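Local coordinates for protein isatin hydrolase (Ralstonia solanacearum, PDB 5NMP) that probably hydrolyses isatin to isatinate with the help of a bound manganese ion, at residues R91-N96 against G221-G226; S97-A102 against K249-S254. One frame throughout, in Å; residues are numbered along the deposited sequence.

Both contacts hold the long loop between strands 80-82 and 107-114, and their centres lie about 11 Å apart on one side of the chain's centre. The consecutive loop segments 91-96 and 97-102 each meet a partner from much later in the chain: interaction 1 uses the end of helix 214-221 and the start of strand 225-228, interaction 2 the loop before strand 255-257. The segments therefore alternate along the sequence, and the contacts touch where G95 packs on T100 and I101. Strands 225-228 and 255-257 flank strand 80-82 in the mixed sheet, so the loop is fastened beside both neighbours of the strand that carries manganese ligands H80 and D82.

Interaction 1: R91-N96 against G221-G226; sequences RDYPGN and GANRYG
The Y93 ring carries the N223 side chain over one face and receives G221 O at its edge, near the ring plane. N223 CB stands almost above the middle of the ring, 3.7 Å from the Y93 centroid and 11° off the normal, a CH-pi contact. From there the carboxamide runs on over the CG and CD2 side, with N223 ND2 3.6 Å from Y93 CD2; amide and ring are stacked, their planes only 9° apart. N223 CG lies anti to its backbone N (chi1 -155°), which places the amide carbon over the ring. At the far end of the ring, Y93 OH donates to G221 O over 2.8 Å, approaching from above the carbonyl plane.

Two waters extend the contact beyond the aromatic face. One donates to both G95 O and N223 OD1, at 2.6 Å from the former, and accepts from Y225 OH. The other accepts from G95 N, and more weakly from N223 ND2. The Y225 ring has N223 O above one face toward its rim, and also meets the rings of F81 and H192. On the side of A222, R224 NH1 donates to A222 O (2.7 Å), nearly in the guanidinium plane.

N223, with positive phi, is the C-prime residue of the Schellman motif that ends helix 214-221. The tyrosine hydroxyl thus takes up a carbonyl at the helix C-terminus, while the amide is used twice, its face stacked on a ring and its polar atoms joined through water to the G95 backbone: a surface contact in which polar links are partly solvent-mediated.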
loop_
_atom_site.group_PDB
_atom_site.type_symbol
_atom_site.label_atom_id
_atom_site.label_comp_id
_atom_site.label_asym_id
_atom_site.label_seq_id
_atom_site.Cartn_x
_atom_site.Cartn_y
_atom_site.Cartn_z
ATOM N N ARG A 91 21.006 -3.235 -10.036
ATOM C CA ARG A 91 20.729 -2.033 -10.818
ATOM C C ARG A 91 20.209 -2.301 -12.237
ATOM O O ARG A 91 19.505 -1.466 -12.806
ATOM C CB ARG A 91 21.989 -1.166 -10.895
ATOM C CG ARG A 91 23.126 -1.794 -11.686
ATOM C CD ARG A 91 24.371 -0.922 -11.670
ATOM N NE ARG A 91 24.099 0.423 -12.163
ATOM C CZ ARG A 91 25.009 1.387 -12.246
ATOM N NH1 ARG A 91 26.258 1.151 -11.870
ATOM N NH2 ARG A 91 24.671 2.585 -12.705
ATOM N N ASP A 92 20.543 -3.455 -12.805
ATOM C CA ASP A 92 20.288 -3.680 -14.227
ATOM C C ASP A 92 19.158 -4.660 -14.538
ATOM O O ASP A 92 18.909 -4.957 -15.705
ATOM C CB ASP A 92 21.572 -4.148 -14.914
ATOM C CG ASP A 92 22.599 -3.038 -15.031
ATOM O OD1 ASP A 92 22.192 -1.887 -15.302
ATOM O OD2 ASP A 92 23.806 -3.311 -14.845
ATOM N N TYR A 93 18.474 -5.158 -13.514
ATOM C CA TYR A 93 17.299 -5.997 -13.738
ATOM C C TYR A 93 16.161 -5.162 -14.331
ATOM O O TYR A 93 15.995 -3.998 -13.968
ATOM C CB TYR A 93 16.844 -6.663 -12.440
ATOM C CG TYR A 93 17.699 -7.825 -11.986
ATOM C CD1 TYR A 93 18.631 -7.673 -10.965
ATOM C CD2 TYR A 93 17.562 -9.080 -12.567
ATOM C CE1 TYR A 93 19.410 -8.739 -10.537
ATOM C CE2 TYR A 93 18.335 -10.151 -12.146
ATOM C CZ TYR A 93 19.258 -9.975 -11.131
ATOM O OH TYR A 93 20.029 -11.039 -10.713
ATOM N N PRO A 94 15.379 -5.753 -15.249
ATOM C CA PRO A 94 14.293 -5.050 -15.948
ATOM C C PRO A 94 13.233 -4.449 -15.017
ATOM O O PRO A 94 13.019 -3.236 -15.044
ATOM C CB PRO A 94 13.681 -6.146 -16.827
ATOM C CG PRO A 94 14.785 -7.107 -17.046
ATOM C CD PRO A 94 15.562 -7.121 -15.763
ATOM N N GLY A 95 12.571 -5.280 -14.220
ATOM C CA GLY A 95 11.562 -4.791 -13.296
ATOM C C GLY A 95 12.119 -4.719 -11.890
ATOM O O GLY A 95 11.754 -5.518 -11.030
ATOM N N ASN A 96 13.009 -3.757 -11.660
ATOM C CA ASN A 96 13.758 -3.686 -10.413
ATOM C C ASN A 96 13.374 -2.501 -9.529
ATOM O O ASN A 96 13.888 -2.358 -8.421
ATOM C CB ASN A 96 15.257 -3.630 -10.713
ATOM C CG ASN A 96 15.653 -2.364 -11.446
ATOM O OD1 ASN A 96 14.822 -1.714 -12.079
ATOM N ND2 ASN A 96 16.929 -2.011 -11.370
ATOM N N GLY A 221 20.860 -8.651 -5.458
ATOM C CA GLY A 221 21.692 -9.162 -6.531
ATOM C C GLY A 221 21.059 -10.356 -7.220
ATOM O O GLY A 221 21.435 -10.713 -8.338
ATOM N N ALA A 222 20.094 -10.977 -6.548
ATOM C CA ALA A 222 19.372 -12.108 -7.113
ATOM C C ALA A 222 17.931 -11.717 -7.406
ATOM O O ALA A 222 17.043 -12.570 -7.453
ATOM C CB ALA A 222 19.422 -13.302 -6.171
ATOM N N ASN A 223 17.710 -10.417 -7.582
ATOM C CA ASN A 223 16.402 -9.878 -7.946
ATOM C C ASN A 223 15.316 -10.176 -6.901
ATOM O O ASN A 223 14.158 -10.398 -7.250
ATOM C CB ASN A 223 15.984 -10.415 -9.322
ATOM C CG ASN A 223 15.007 -9.501 -10.042
ATOM O OD1 ASN A 223 14.794 -8.357 -9.643
ATOM N ND2 ASN A 223 14.413 -10.004 -11.119
ATOM N N ARG A 224 15.702 -10.173 -5.622
ATOM C CA ARG A 224 14.763 -10.384 -4.514
ATOM C C ARG A 224 14.472 -9.077 -3.779
ATOM O O ARG A 224 15.036 -8.033 -4.108
ATOM C CB ARG A 224 15.304 -11.408 -3.514
ATOM C CG ARG A 224 15.816 -12.698 -4.110
ATOM C CD ARG A 224 14.701 -13.493 -4.744
ATOM N NE ARG A 224 14.943 -14.929 -4.649
ATOM C CZ ARG A 224 15.691 -15.620 -5.502
ATOM N NH1 ARG A 224 16.278 -15.006 -6.519
ATOM N NH2 ARG A 224 15.852 -16.924 -5.338
ATOM N N TYR A 225 13.618 -9.149 -2.760
ATOM C CA TYR A 225 13.115 -7.946 -2.095
ATOM C C TYR A 225 13.324 -7.958 -0.580
ATOM O O TYR A 225 13.658 -8.991 0.004
ATOM C CB TYR A 225 11.626 -7.765 -2.408
ATOM C CG TYR A 225 11.271 -8.071 -3.847
ATOM C CD1 TYR A 225 11.595 -7.184 -4.866
ATOM C CD2 TYR A 225 10.619 -9.249 -4.186
ATOM C CE1 TYR A 225 11.278 -7.461 -6.180
ATOM C CE2 TYR A 225 10.298 -9.535 -5.498
ATOM C CZ TYR A 225 10.629 -8.636 -6.491
ATOM O OH TYR A 225 10.313 -8.917 -7.801
ATOM N N GLY A 226 13.119 -6.804 0.051
ATOM C CA GLY A 226 13.255 -6.686 1.493
ATOM C C GLY A 226 12.137 -5.904 2.161
ATOM O O GLY A 226 11.516 -5.032 1.547
HETATM O O HOH W 1 13.052 -8.126 -13.624
HETATM O O HOH W 2 12.122 -7.411 -9.348
#

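Interaction 2: S97-A102 against K249-S254; sequences SVDTIA and KIEGGS
V98 and S97 pack against the G253 end of the 249-254 loop, in the more enclosed half of the contact. V98 N donates to G253 O (3.0 Å) at a fairly straight 165°, while S97 CB rests on that same oxygen. The V98 side chain follows with its CG2 branch, which touches G253 O and I250 O and reaches I250 CB at 4.0 Å; F81 and P247 also touch this valine.

The more open half is polar, and is built around D99. D99 CB meets I250 O and K249 CG (3.8 Å from the latter), and the K249 chain runs extended past it, CE approaching D99 O. With D99 CG between the backbone N and the carbonyl carbon (chi1 60°), CG lies close to G252 N, which donates to OD2 over 3.1 Å from above the carboxylate plane. D99 OD1 is meanwhile gripped by S97 OG at 2.6 Å, met nearly along its C-O bond, and S97 OG in turn accepts from T100 OG1 (2.9 Å). The two donors to D99, G252 N and S97 OG, would favour its charged form, although E251, exposed to solvent, brings a like charge to within 5.9 Å between D99 OD2 and E251 OE2.

The second subunit covers part of the arrangement: its R259 binds V98 O, its Y67 hydroxyl binds G252 O, and its T29 O takes K249 NZ. S254 OG bonds to E75 and to manganese ligand H76, a second-shell link to the metal site.

Two reverse turns therefore face each other: S97-T100, whose angles fit type I, with S97 O accepting from T100 N and I101 N, and the type II turn I250-G253, with G252 at its positive-phi position.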
loop_
_atom_site.group_PDB
_atom_site.type_symbol
_atom_site.label_atom_id
_atom_site.label_comp_id
_atom_site.label_asym_id
_atom_site.label_seq_id
_atom_site.Cartn_x
_atom_site.Cartn_y
_atom_site.Cartn_z
ATOM N N SER A 97 12.483 -1.648 -10.022
ATOM C CA SER A 97 12.010 -0.507 -9.244
ATOM C C SER A 97 10.536 -0.684 -8.890
ATOM O O SER A 97 9.835 -1.474 -9.521
ATOM C CB SER A 97 12.231 0.798 -10.008
ATOM O OG SER A 97 11.634 0.746 -11.290
ATOM N N VAL A 98 10.067 0.056 -7.887
ATOM C CA VAL A 98 8.725 -0.163 -7.341
ATOM C C VAL A 98 7.606 0.143 -8.338
ATOM O O VAL A 98 6.460 -0.257 -8.135
ATOM C CB VAL A 98 8.490 0.674 -6.060
ATOM C CG1 VAL A 98 9.273 0.095 -4.891
ATOM C CG2 VAL A 98 8.849 2.133 -6.289
ATOM N N ASP A 99 7.937 0.843 -9.416
ATOM C CA ASP A 99 6.956 1.144 -10.449
ATOM C C ASP A 99 7.003 0.141 -11.605
ATOM O O ASP A 99 6.113 0.132 -12.455
ATOM C CB ASP A 99 7.164 2.563 -10.984
ATOM C CG ASP A 99 8.540 2.762 -11.596
ATOM O OD1 ASP A 99 9.507 2.159 -11.086
ATOM O OD2 ASP A 99 8.658 3.517 -12.586
ATOM N N THR A 100 8.034 -0.703 -11.640
ATOM C CA THR A 100 8.189 -1.647 -12.747
ATOM C C THR A 100 8.207 -3.116 -12.321
ATOM O O THR A 100 8.107 -4.002 -13.171
ATOM C CB THR A 100 9.478 -1.363 -13.552
ATOM O OG1 THR A 100 10.625 -1.555 -12.716
ATOM C CG2 THR A 100 9.473 0.061 -14.092
ATOM N N ILE A 101 8.342 -3.380 -11.024
ATOM C CA ILE A 101 8.256 -4.751 -10.518
ATOM C C ILE A 101 6.898 -5.346 -10.865
ATOM O O ILE A 101 5.871 -4.691 -10.687
ATOM C CB ILE A 101 8.457 -4.822 -8.987
ATOM C CG1 ILE A 101 9.870 -4.409 -8.598
ATOM C CG2 ILE A 101 8.183 -6.224 -8.461
ATOM C CD1 ILE A 101 10.052 -4.260 -7.106
ATOM N N ALA A 102 6.894 -6.576 -11.372
ATOM C CA ALA A 102 5.648 -7.270 -11.692
ATOM C C ALA A 102 4.725 -7.341 -10.478
ATOM O O ALA A 102 5.118 -7.855 -9.430
ATOM C CB ALA A 102 5.938 -8.667 -12.215
ATOM N N LYS A 249 3.694 3.435 -6.332
ATOM C CA LYS A 249 4.198 3.412 -7.699
ATOM C C LYS A 249 5.047 4.649 -7.992
ATOM O O LYS A 249 4.716 5.453 -8.865
ATOM C CB LYS A 249 3.042 3.304 -8.693
ATOM C CG LYS A 249 3.453 2.756 -10.047
ATOM C CD LYS A 249 2.248 2.409 -10.896
ATOM C CE LYS A 249 2.676 1.744 -12.193
ATOM N NZ LYS A 249 1.524 1.501 -13.105
ATOM N N ILE A 250 6.142 4.786 -7.249
ATOM C CA ILE A 250 7.072 5.901 -7.407
ATOM C C ILE A 250 7.956 5.699 -8.633
ATOM O O ILE A 250 8.651 4.687 -8.742
ATOM C CB ILE A 250 7.966 6.069 -6.158
ATOM C CG1 ILE A 250 7.104 6.218 -4.901
ATOM C CG2 ILE A 250 8.913 7.251 -6.321
ATOM C CD1 ILE A 250 7.901 6.454 -3.644
ATOM N N GLU A 251 7.928 6.666 -9.548
ATOM C CA GLU A 251 8.685 6.577 -10.795
ATOM C C GLU A 251 10.174 6.364 -10.542
ATOM O O GLU A 251 10.860 7.252 -10.036
ATOM C CB GLU A 251 8.475 7.836 -11.638
ATOM C CG GLU A 251 9.103 7.770 -13.020
ATOM C CD GLU A 251 8.902 9.049 -13.813
ATOM O OE1 GLU A 251 9.203 10.139 -13.281
ATOM O OE2 GLU A 251 8.434 8.963 -14.968
ATOM N N GLY A 252 10.661 5.176 -10.889
ATOM C CA GLY A 252 12.058 4.828 -10.696
ATOM C C GLY A 252 12.438 4.661 -9.236
ATOM O O GLY A 252 13.617 4.715 -8.884
ATOM N N GLY A 253 11.438 4.451 -8.386
ATOM C CA GLY A 253 11.657 4.351 -6.952
ATOM C C GLY A 253 12.460 3.136 -6.524
ATOM O O GLY A 253 12.218 2.023 -6.991
ATOM N N SER A 254 13.415 3.355 -5.624
ATOM C CA SER A 254 14.258 2.279 -5.116
ATOM C C SER A 254 13.552 1.518 -4.000
ATOM O O SER A 254 13.993 0.451 -3.575
ATOM C CB SER A 254 15.585 2.833 -4.608
ATOM O OG SER A 254 15.410 3.511 -3.375
#